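PDB 4Q7Q: lipolytic protein G-D-S-L family from Chitinophaga pinensis, which is of unknown function but probably hydrolyses ester bonds, as expected of a possible lipase in the SGNH hydrolase clan. Local coordinates for residues 45-50 with 67-72; 110-115 with 122-127; 196-201 with 213-218. All coordinates share one frame; numbering follows the deposited sequence.

Interaction 1: residues 45-50 with 67-72; sequences KYINQG and GLIKAD
The flat carboxamide of Gln-49 has a methyl of Leu-68 lying over one face: CD2 of Leu-68 is 3.7 Å from Gln-49 CD and stands almost straight above it. The polar atoms of the amide are engaged as well, OE1 with NE2 of His-51 and NE2 with the carbonyl oxygen of Leu-66. A second bond of Gln-49 NE2 goes to a water 3.0 Å away, and that water donates to Gly-67 O at 2.9 Å. Tyr-46 has the backbone N of Asn-48 in plane at its ring edge. Glutamine suits this place because its chain, bent at chi2 (-82°), offers an apolar face to leucine while its amide joins a polar network. Cut back to an alanine, this position would probably leave His-51 NE2, the Leu-66 carbonyl and the bridging water without their amide partner, and uncover the Leu-68 methyl. Farther along, Ile-47 and Ile-69 meet through their CD1 methyls at 3.6 Å, their side chains crossing at about a right angle. Positive phi (74°) favours glycine at Gly-67. At the strand end, Asn-48 OD1 accepts from Gly-50 N at 2.8 Å, an Asx turn that leaves little room for a CB on Gly-50. Strand 44-50 is an outermost strand of the parallel sheet and bonds to strand 6-12, while Tyr-46 and Asn-48 pack on helix 33-40. Residues 67-72 complete the crossover from helix 56-61 to strand 73-77, with Ala-71 resting on Thr-7 and Val-9 of strand 6-12.

Interaction 2: residues 110-115 with 122-127; sequences IIISKI and AKIVLI
Ile-124 points its CD1 methyl at Ile-112 and Ile-115, joining a helix to the strand that follows it. The unit is a beta-alpha-beta crossover of the flavodoxin-like SGNH hydrolase fold: strand 73-77, helix 104-118 and strand 123-127, the two strands parallel neighbours in the sheet. Helix and strand run nearly antiparallel, at 159°, with their axes 10.5 Å apart, a gap filled by branched aliphatic side chains. Ile-115 and Ile-124 reach toward each other tip to tip; CG2 of Ile-115 lies 3.7 Å from CD1 of Ile-124 and 3.9 Å from its CG1. Ile-112, one helical turn earlier, approaches the same isoleucine at a slant, bringing its CG2 to 4.1 Å from Ile-124 CD1. Both helical isoleucines hold CG2 anti to the backbone N (chi1 -71° and -70°), which turns this methyl of each toward the strand. Isoleucine fits such an interface because its two branches work separately: in Ile-112, CG2 meets Ile-124 while the longer arm is left for Leu-126.

Hydrophobic neighbours continue the layer. Ile-115 also touches Tyr-74 of strand 73-77, and Ile-112 and Leu-126 both touch Ile-167 of helix 157-171. Val-125, between Ile-124 and Leu-126 in sequence, packs instead on helix 241-257, through Leu-251, Val-254 and Phe-255, so successive residues of the strand serve different helices. Ser-113 and Lys-114 are polar: Ser-113 points away from the strand and bonds through OG to the carbonyl of Arg-109, while Lys-114 forms a salt bridge with Asp-64. The more distant end of the contact is the meeting of Ile-112 CD1 with Leu-126 CD2, at 4.3 Å.

Interaction 3: residues 196-201 with 213-218; sequences KNPKNG and NIPFNP
With chi1 at -52°, Ile-214 holds CG2 anti to its own nitrogen, and this methyl meets the 196-201 loop: it lies 3.6 Å from Lys-196 O and 4.1 Å from CD of Pro-198. The side chain of Ile-214 and the ring of Pro-198 cross at about a right angle. Beside them the two prolines touch obliquely, CG of Pro-198 being 3.9 Å from CD of Pro-215. Proline suits these places because its ring presents a fixed apolar surface on a loop that has no regular structure.

Residues 196-201 lead out of strand 193-196 and turn back toward strand 203-206 at the tip of a two-stranded antiparallel hairpin. Asn-197 shapes that turn. Its OD1 accepts from Lys-199 N at 2.9 Å in an Asx turn, the donor standing 42° out of the carbonyl plane, and its backbone O accepts from both Asn-200 N and Gly-201 N. Gly-201 has a positive phi (77°), which favours glycine. The amine of Lys-196 reaches Asn-220 OD1. Phe-216 points away from the hairpin loop and packs on Ala-141 and Pro-224, with Pro-218 N over one ring face.

No direct hydrogen bond joins the two loops. A water lies 2.6 Å from Lys-196 O and 2.7 Å from Pro-215 O, close enough to bridge the two carbonyls, though other acceptors nearby compete for its protons. The contact is thus mostly apolar, a methyl and two proline rings at the surface, and these two carbonyls, both acceptors, need a donor such as this water between them.

Overall arrangement
From the N terminus the three contacts follow one another in series, with no nesting or crossing. Interaction 1 closes a loop of 16 intervening residues, tying strand 44-50 to the approach of strand 73-77. Interaction 2 closes a tight connection of six residues, joining helix 104-118 to strand 123-127. These two share the parallel sheet: their centres are about 11 Å apart, and Asp-72 O probably accepts a hydrogen bond from Lys-123 N at 2.9 Å. Interaction 3 closes 11 residues that include strand 203-206, holding a hairpin tip to the following loop. Its centre lies about 45 Å from the centre of either of the others, on the opposite side of the chain's centre.

Interaction 1: residues 45-50 with 67-72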
loop_
_atom_site.group_PDB
_atom_site.type_symbol
_atom_site.label_atom_id
_atom_site.label_comp_id
_atom_site.label_asym_id
_atom_site.label_seq_id
_atom_site.Cartn_x
_atom_site.Cartn_y
_atom_site.Cartn_z
ATOM N N LYS A 45 13.441 -2.423 -14.871
ATOM C CA LYS A 45 13.388 -0.980 -15.052
ATOM C C LYS A 45 11.995 -0.469 -14.730
ATOM O O LYS A 45 11.062 -0.654 -15.517
ATOM C CB LYS A 45 13.748 -0.630 -16.492
ATOM C CG LYS A 45 15.076 -1.210 -16.934
ATOM C CD LYS A 45 16.241 -0.608 -16.157
ATOM C CE LYS A 45 17.565 -1.166 -16.651
ATOM N NZ LYS A 45 18.712 -0.447 -16.038
ATOM N N TYR A 46 11.853 0.179 -13.579
ATOM C CA TYR A 46 10.526 0.555 -13.109
ATOM C C TYR A 46 9.928 1.774 -13.785
ATOM O O TYR A 46 10.630 2.709 -14.187
ATOM C CB TYR A 46 10.469 0.701 -11.579
ATOM C CG TYR A 46 11.062 1.972 -10.992
ATOM C CD1 TYR A 46 10.374 3.187 -11.043
ATOM C CD2 TYR A 46 12.282 1.946 -10.327
ATOM C CE1 TYR A 46 10.912 4.345 -10.498
ATOM C CE2 TYR A 46 12.818 3.097 -9.758
ATOM C CZ TYR A 46 12.134 4.294 -9.855
ATOM O OH TYR A 46 12.674 5.429 -9.284
ATOM N N ILE A 47 8.608 1.734 -13.902
ATOM C CA ILE A 47 7.822 2.894 -14.260
ATOM C C ILE A 47 6.845 3.091 -13.118
ATOM O O ILE A 47 6.097 2.178 -12.764
ATOM C CB ILE A 47 7.082 2.664 -15.576
ATOM C CG1 ILE A 47 8.097 2.626 -16.715
ATOM C CG2 ILE A 47 6.045 3.752 -15.812
ATOM C CD1 ILE A 47 7.499 2.267 -18.041
ATOM N N ASN A 48 6.871 4.277 -12.529
ATOM C CA ASN A 48 6.046 4.577 -11.373
ATOM C C ASN A 48 4.631 4.990 -11.777
ATOM O O ASN A 48 4.391 6.126 -12.197
ATOM C CB ASN A 48 6.712 5.672 -10.537
ATOM C CG ASN A 48 6.036 5.888 -9.200
ATOM O OD1 ASN A 48 4.824 5.706 -9.062
ATOM N ND2 ASN A 48 6.817 6.288 -8.201
ATOM N N GLN A 49 3.702 4.050 -11.657
ATOM C CA GLN A 49 2.289 4.330 -11.874
ATOM C C GLN A 49 1.538 4.274 -10.542
ATOM O O GLN A 49 0.422 3.757 -10.437
ATOM C CB GLN A 49 1.691 3.398 -12.933
ATOM C CG GLN A 49 2.010 3.840 -14.356
ATOM C CD GLN A 49 1.075 4.930 -14.840
ATOM O OE1 GLN A 49 0.196 5.390 -14.102
ATOM N NE2 GLN A 49 1.240 5.334 -16.098
ATOM N N GLY A 50 2.181 4.820 -9.514
ATOM C CA GLY A 50 1.548 5.011 -8.227
ATOM C C GLY A 50 0.873 6.360 -8.237
ATOM O O GLY A 50 1.471 7.370 -8.637
ATOM N N GLY A 67 -1.868 6.891 -19.146
ATOM C CA GLY A 67 -0.643 6.814 -19.913
ATOM C C GLY A 67 0.070 5.492 -19.710
ATOM O O GLY A 67 1.282 5.400 -19.914
ATOM N N LEU A 68 -0.672 4.466 -19.294
ATOM C CA LEU A 68 -0.098 3.132 -19.172
ATOM C C LEU A 68 0.464 2.679 -20.510
ATOM O O LEU A 68 -0.179 2.845 -21.548
ATOM C CB LEU A 68 -1.147 2.128 -18.702
ATOM C CG LEU A 68 -1.587 2.257 -17.248
ATOM C CD1 LEU A 68 -2.788 1.363 -16.999
ATOM C CD2 LEU A 68 -0.440 1.885 -16.326
ATOM N N ILE A 69 1.660 2.105 -20.486
ATOM C CA ILE A 69 2.264 1.618 -21.720
ATOM C C ILE A 69 2.462 0.111 -21.692
ATOM O O ILE A 69 2.293 -0.536 -20.662
ATOM C CB ILE A 69 3.621 2.295 -22.012
ATOM C CG1 ILE A 69 4.671 1.871 -20.987
ATOM C CG2 ILE A 69 3.470 3.812 -22.049
ATOM C CD1 ILE A 69 6.083 2.302 -21.361
ATOM N N LYS A 70 2.811 -0.444 -22.843
ATOM C CA LYS A 70 3.139 -1.857 -22.938
ATOM C C LYS A 70 4.447 -2.129 -22.194
ATOM O O LYS A 70 5.443 -1.420 -22.374
ATOM C CB LYS A 70 3.259 -2.266 -24.406
ATOM C CG LYS A 70 3.523 -3.743 -24.627
ATOM C CD LYS A 70 3.648 -4.036 -26.117
ATOM C CE LYS A 70 3.777 -5.527 -26.400
ATOM N NZ LYS A 70 3.663 -5.815 -27.861
ATOM N N ALA A 71 4.434 -3.152 -21.348
ATOM C CA ALA A 71 5.592 -3.495 -20.530
ATOM C C ALA A 71 5.645 -4.997 -20.312
ATOM O O ALA A 71 4.694 -5.714 -20.634
ATOM C CB ALA A 71 5.538 -2.771 -19.192
ATOM N N ASP A 72 6.749 -5.464 -19.739
ATOM C CA ASP A 72 7.008 -6.893 -19.624
ATOM C C ASP A 72 6.378 -7.484 -18.373
ATOM O O ASP A 72 6.008 -8.660 -18.350
ATOM C CB ASP A 72 8.514 -7.158 -19.612
ATOM C CG ASP A 72 9.203 -6.655 -20.862
ATOM O OD1 ASP A 72 8.901 -7.189 -21.946
ATOM O OD2 ASP A 72 10.042 -5.731 -20.763
HETATM O O HOH W 1 3.169 4.135 -18.126
#

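Interaction 2: residues 110-115 with 122-127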
loop_
_atom_site.group_PDB
_atom_site.type_symbol
_atom_site.label_atom_id
_atom_site.label_comp_id
_atom_site.label_asym_id
_atom_site.label_seq_id
_atom_site.Cartn_x
_atom_site.Cartn_y
_atom_site.Cartn_z
ATOM N N ILE A 110 -11.212 -4.743 -14.094
ATOM C CA ILE A 110 -10.906 -3.676 -15.041
ATOM C C ILE A 110 -9.397 -3.498 -15.227
ATOM O O ILE A 110 -8.905 -3.395 -16.354
ATOM C CB ILE A 110 -11.548 -2.349 -14.573
ATOM C CG1 ILE A 110 -13.071 -2.468 -14.634
ATOM C CG2 ILE A 110 -11.044 -1.167 -15.394
ATOM C CD1 ILE A 110 -13.775 -1.270 -14.068
ATOM N N ILE A 111 -8.662 -3.483 -14.119
ATOM C CA ILE A 111 -7.221 -3.265 -14.166
ATOM C C ILE A 111 -6.488 -4.414 -14.849
ATOM O O ILE A 111 -5.666 -4.193 -15.739
ATOM C CB ILE A 111 -6.641 -3.047 -12.757
ATOM C CG1 ILE A 111 -7.187 -1.747 -12.165
ATOM C CG2 ILE A 111 -5.116 -3.014 -12.798
ATOM C CD1 ILE A 111 -7.026 -1.643 -10.651
ATOM N N ILE A 112 -6.797 -5.643 -14.454
ATOM C CA ILE A 112 -6.134 -6.796 -15.058
ATOM C C ILE A 112 -6.501 -6.928 -16.537
ATOM O O ILE A 112 -5.658 -7.275 -17.365
ATOM C CB ILE A 112 -6.424 -8.088 -14.269
ATOM C CG1 ILE A 112 -5.674 -8.033 -12.937
ATOM C CG2 ILE A 112 -6.009 -9.322 -15.067
ATOM C CD1 ILE A 112 -6.123 -9.064 -11.936
ATOM N N SER A 113 -7.744 -6.609 -16.879
ATOM C CA SER A 113 -8.150 -6.631 -18.284
ATOM C C SER A 113 -7.368 -5.619 -19.116
ATOM O O SER A 113 -6.958 -5.922 -20.236
ATOM C CB SER A 113 -9.651 -6.395 -18.431
ATOM O OG SER A 113 -10.377 -7.467 -17.862
ATOM N N LYS A 114 -7.146 -4.423 -18.564
ATOM C CA LYS A 114 -6.368 -3.403 -19.271
ATOM C C LYS A 114 -4.939 -3.868 -19.503
ATOM O O LYS A 114 -4.382 -3.688 -20.586
ATOM C CB LYS A 114 -6.347 -2.084 -18.503
ATOM C CG LYS A 114 -5.518 -0.997 -19.179
ATOM C CD LYS A 114 -6.172 -0.525 -20.469
ATOM C CE LYS A 114 -5.503 0.733 -21.003
ATOM N NZ LYS A 114 -6.104 1.162 -22.306
ATOM N N ILE A 115 -4.342 -4.456 -18.475
ATOM C CA ILE A 115 -2.977 -4.958 -18.583
ATOM C C ILE A 115 -2.859 -5.963 -19.727
ATOM O O ILE A 115 -1.942 -5.888 -20.551
ATOM C CB ILE A 115 -2.526 -5.608 -17.272
ATOM C CG1 ILE A 115 -2.339 -4.528 -16.210
ATOM C CG2 ILE A 115 -1.243 -6.398 -17.492
ATOM C CD1 ILE A 115 -2.075 -5.065 -14.816
ATOM N N ALA A 122 2.519 -10.118 -20.883
ATOM C CA ALA A 122 3.167 -9.575 -19.692
ATOM C C ALA A 122 2.885 -10.401 -18.441
ATOM O O ALA A 122 1.792 -10.950 -18.275
ATOM C CB ALA A 122 2.738 -8.131 -19.466
ATOM N N LYS A 123 3.882 -10.487 -17.565
ATOM C CA LYS A 123 3.680 -11.071 -16.244
ATOM C C LYS A 123 2.927 -10.099 -15.347
ATOM O O LYS A 123 3.079 -8.881 -15.464
ATOM C CB LYS A 123 5.019 -11.432 -15.599
ATOM C CG LYS A 123 5.826 -12.468 -16.363
ATOM C CD LYS A 123 4.965 -13.645 -16.789
ATOM N N ILE A 124 2.104 -10.647 -14.461
ATOM C CA ILE A 124 1.354 -9.840 -13.508
ATOM C C ILE A 124 1.611 -10.326 -12.086
ATOM O O ILE A 124 1.634 -11.529 -11.822
ATOM C CB ILE A 124 -0.170 -9.864 -13.795
ATOM C CG1 ILE A 124 -0.459 -9.453 -15.243
ATOM C CG2 ILE A 124 -0.910 -8.946 -12.831
ATOM C CD1 ILE A 124 -1.928 -9.488 -15.610
ATOM N N VAL A 125 1.834 -9.384 -11.176
ATOM C CA VAL A 125 1.955 -9.699 -9.760
ATOM C C VAL A 125 1.027 -8.776 -8.978
ATOM O O VAL A 125 0.991 -7.574 -9.226
ATOM C CB VAL A 125 3.412 -9.496 -9.281
ATOM C CG1 VAL A 125 3.521 -9.658 -7.773
ATOM C CG2 VAL A 125 4.347 -10.458 -9.988
ATOM N N LEU A 126 0.255 -9.342 -8.051
ATOM C CA LEU A 126 -0.574 -8.538 -7.160
ATOM C C LEU A 126 0.082 -8.462 -5.788
ATOM O O LEU A 126 0.752 -9.400 -5.358
ATOM C CB LEU A 126 -1.978 -9.134 -7.034
ATOM C CG LEU A 126 -2.692 -9.500 -8.338
ATOM C CD1 LEU A 126 -4.070 -10.063 -8.034
ATOM C CD2 LEU A 126 -2.775 -8.307 -9.288
ATOM N N ILE A 127 -0.109 -7.338 -5.109
ATOM C CA ILE A 127 0.448 -7.137 -3.778
ATOM C C ILE A 127 -0.673 -6.776 -2.814
ATOM O O ILE A 127 -1.395 -5.812 -3.051
ATOM C CB ILE A 127 1.490 -6.007 -3.786
ATOM C CG1 ILE A 127 2.542 -6.266 -4.869
ATOM C CG2 ILE A 127 2.115 -5.831 -2.409
ATOM C CD1 ILE A 127 3.642 -5.242 -4.895
#

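Interaction 3: residues 196-201 with 213-218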
loop_
_atom_site.group_PDB
_atom_site.type_symbol
_atom_site.label_atom_id
_atom_site.label_comp_id
_atom_site.label_asym_id
_atom_site.label_seq_id
_atom_site.Cartn_x
_atom_site.Cartn_y
_atom_site.Cartn_z
ATOM N N LYS A 196 -0.553 14.366 24.322
ATOM C CA LYS A 196 -0.861 14.929 25.623
ATOM C C LYS A 196 -1.621 13.930 26.483
ATOM O O LYS A 196 -2.550 13.265 26.019
ATOM C CB LYS A 196 -1.662 16.226 25.484
ATOM C CG LYS A 196 -0.852 17.387 24.933
ATOM C CD LYS A 196 -1.636 18.676 24.983
ATOM C CE LYS A 196 -0.793 19.839 24.486
ATOM N NZ LYS A 196 -1.549 21.110 24.528
ATOM N N ASN A 197 -1.201 13.823 27.737
ATOM C CA ASN A 197 -1.882 13.016 28.733
ATOM C C ASN A 197 -3.128 13.775 29.182
ATOM O O ASN A 197 -3.020 14.881 29.690
ATOM C CB ASN A 197 -0.918 12.792 29.902
ATOM C CG ASN A 197 -1.506 11.946 31.012
ATOM O OD1 ASN A 197 -2.720 11.782 31.124
ATOM N ND2 ASN A 197 -0.632 11.418 31.861
ATOM N N PRO A 198 -4.317 13.187 28.992
ATOM C CA PRO A 198 -5.551 13.904 29.351
ATOM C C PRO A 198 -5.652 14.304 30.824
ATOM O O PRO A 198 -6.429 15.195 31.153
ATOM C CB PRO A 198 -6.649 12.893 29.013
ATOM C CG PRO A 198 -6.065 12.055 27.951
ATOM C CD PRO A 198 -4.600 11.937 28.266
ATOM N N LYS A 199 -4.890 13.653 31.692
ATOM C CA LYS A 199 -4.969 13.950 33.116
ATOM C C LYS A 199 -4.200 15.201 33.524
ATOM O O LYS A 199 -4.503 15.806 34.551
ATOM C CB LYS A 199 -4.506 12.758 33.955
ATOM C CG LYS A 199 -5.412 11.543 33.874
ATOM C CD LYS A 199 -5.052 10.544 34.962
ATOM C CE LYS A 199 -5.931 9.308 34.913
ATOM N NZ LYS A 199 -5.576 8.353 36.003
ATOM N N ASN A 200 -3.217 15.598 32.726
ATOM C CA ASN A 200 -2.359 16.712 33.118
ATOM C C ASN A 200 -1.885 17.631 31.991
ATOM O O ASN A 200 -1.246 18.648 32.251
ATOM C CB ASN A 200 -1.170 16.203 33.940
ATOM C CG ASN A 200 -0.277 15.254 33.160
ATOM O OD1 ASN A 200 -0.255 15.272 31.927
ATOM N ND2 ASN A 200 0.466 14.416 33.877
ATOM N N GLY A 201 -2.198 17.278 30.749
ATOM C CA GLY A 201 -1.835 18.105 29.614
ATOM C C GLY A 201 -0.376 18.028 29.199
ATOM O O GLY A 201 0.062 18.778 28.328
ATOM N N ASN A 213 -6.038 4.372 23.077
ATOM C CA ASN A 213 -6.912 4.887 24.130
ATOM C C ASN A 213 -6.709 6.362 24.465
ATOM O O ASN A 213 -7.405 6.903 25.327
ATOM C CB ASN A 213 -6.733 4.070 25.409
ATOM C CG ASN A 213 -6.855 2.581 25.173
ATOM O OD1 ASN A 213 -5.942 1.815 25.485
ATOM N ND2 ASN A 213 -7.984 2.161 24.619
ATOM N N ILE A 214 -5.755 7.009 23.802
ATOM C CA ILE A 214 -5.444 8.404 24.110
ATOM C C ILE A 214 -5.884 9.286 22.950
ATOM O O ILE A 214 -5.510 9.033 21.804
ATOM C CB ILE A 214 -3.929 8.608 24.375
ATOM C CG1 ILE A 214 -3.415 7.611 25.423
ATOM C CG2 ILE A 214 -3.652 10.043 24.813
ATOM C CD1 ILE A 214 -3.996 7.831 26.802
ATOM N N PRO A 215 -6.695 10.316 23.234
ATOM C CA PRO A 215 -7.165 11.190 22.151
ATOM C C PRO A 215 -6.049 11.984 21.483
ATOM O O PRO A 215 -5.139 12.488 22.148
ATOM C CB PRO A 215 -8.116 12.157 22.866
ATOM C CG PRO A 215 -8.535 11.444 24.088
ATOM C CD PRO A 215 -7.361 10.621 24.513
ATOM N N PHE A 216 -6.129 12.085 20.161
ATOM C CA PHE A 216 -5.270 12.984 19.413
ATOM C C PHE A 216 -6.103 14.113 18.823
ATOM O O PHE A 216 -6.957 13.887 17.966
ATOM C CB PHE A 216 -4.522 12.250 18.299
ATOM C CG PHE A 216 -3.763 13.172 17.383
ATOM C CD1 PHE A 216 -2.731 13.958 17.874
ATOM C CD2 PHE A 216 -4.094 13.273 16.041
ATOM C CE1 PHE A 216 -2.037 14.817 17.045
ATOM C CE2 PHE A 216 -3.400 14.126 15.204
ATOM C CZ PHE A 216 -2.373 14.904 15.708
ATOM N N ASN A 217 -5.859 15.323 19.305
ATOM C CA ASN A 217 -6.480 16.515 18.752
ATOM C C ASN A 217 -5.422 17.312 18.002
ATOM O O ASN A 217 -4.533 17.891 18.618
ATOM C CB ASN A 217 -7.088 17.356 19.878
ATOM C CG ASN A 217 -7.774 18.616 19.373
ATOM O OD1 ASN A 217 -7.958 18.806 18.167
ATOM N ND2 ASN A 217 -8.166 19.483 20.302
ATOM N N PRO A 218 -5.511 17.336 16.663
ATOM C CA PRO A 218 -4.478 17.955 15.822
ATOM C C PRO A 218 -4.357 19.467 16.019
ATOM O O PRO A 218 -3.379 20.059 15.568
ATOM C CB PRO A 218 -4.947 17.634 14.397
ATOM C CG PRO A 218 -6.413 17.375 14.522
ATOM C CD PRO A 218 -6.595 16.739 15.864
HETATM O O HOH W 2 -4.660 13.611 24.564
#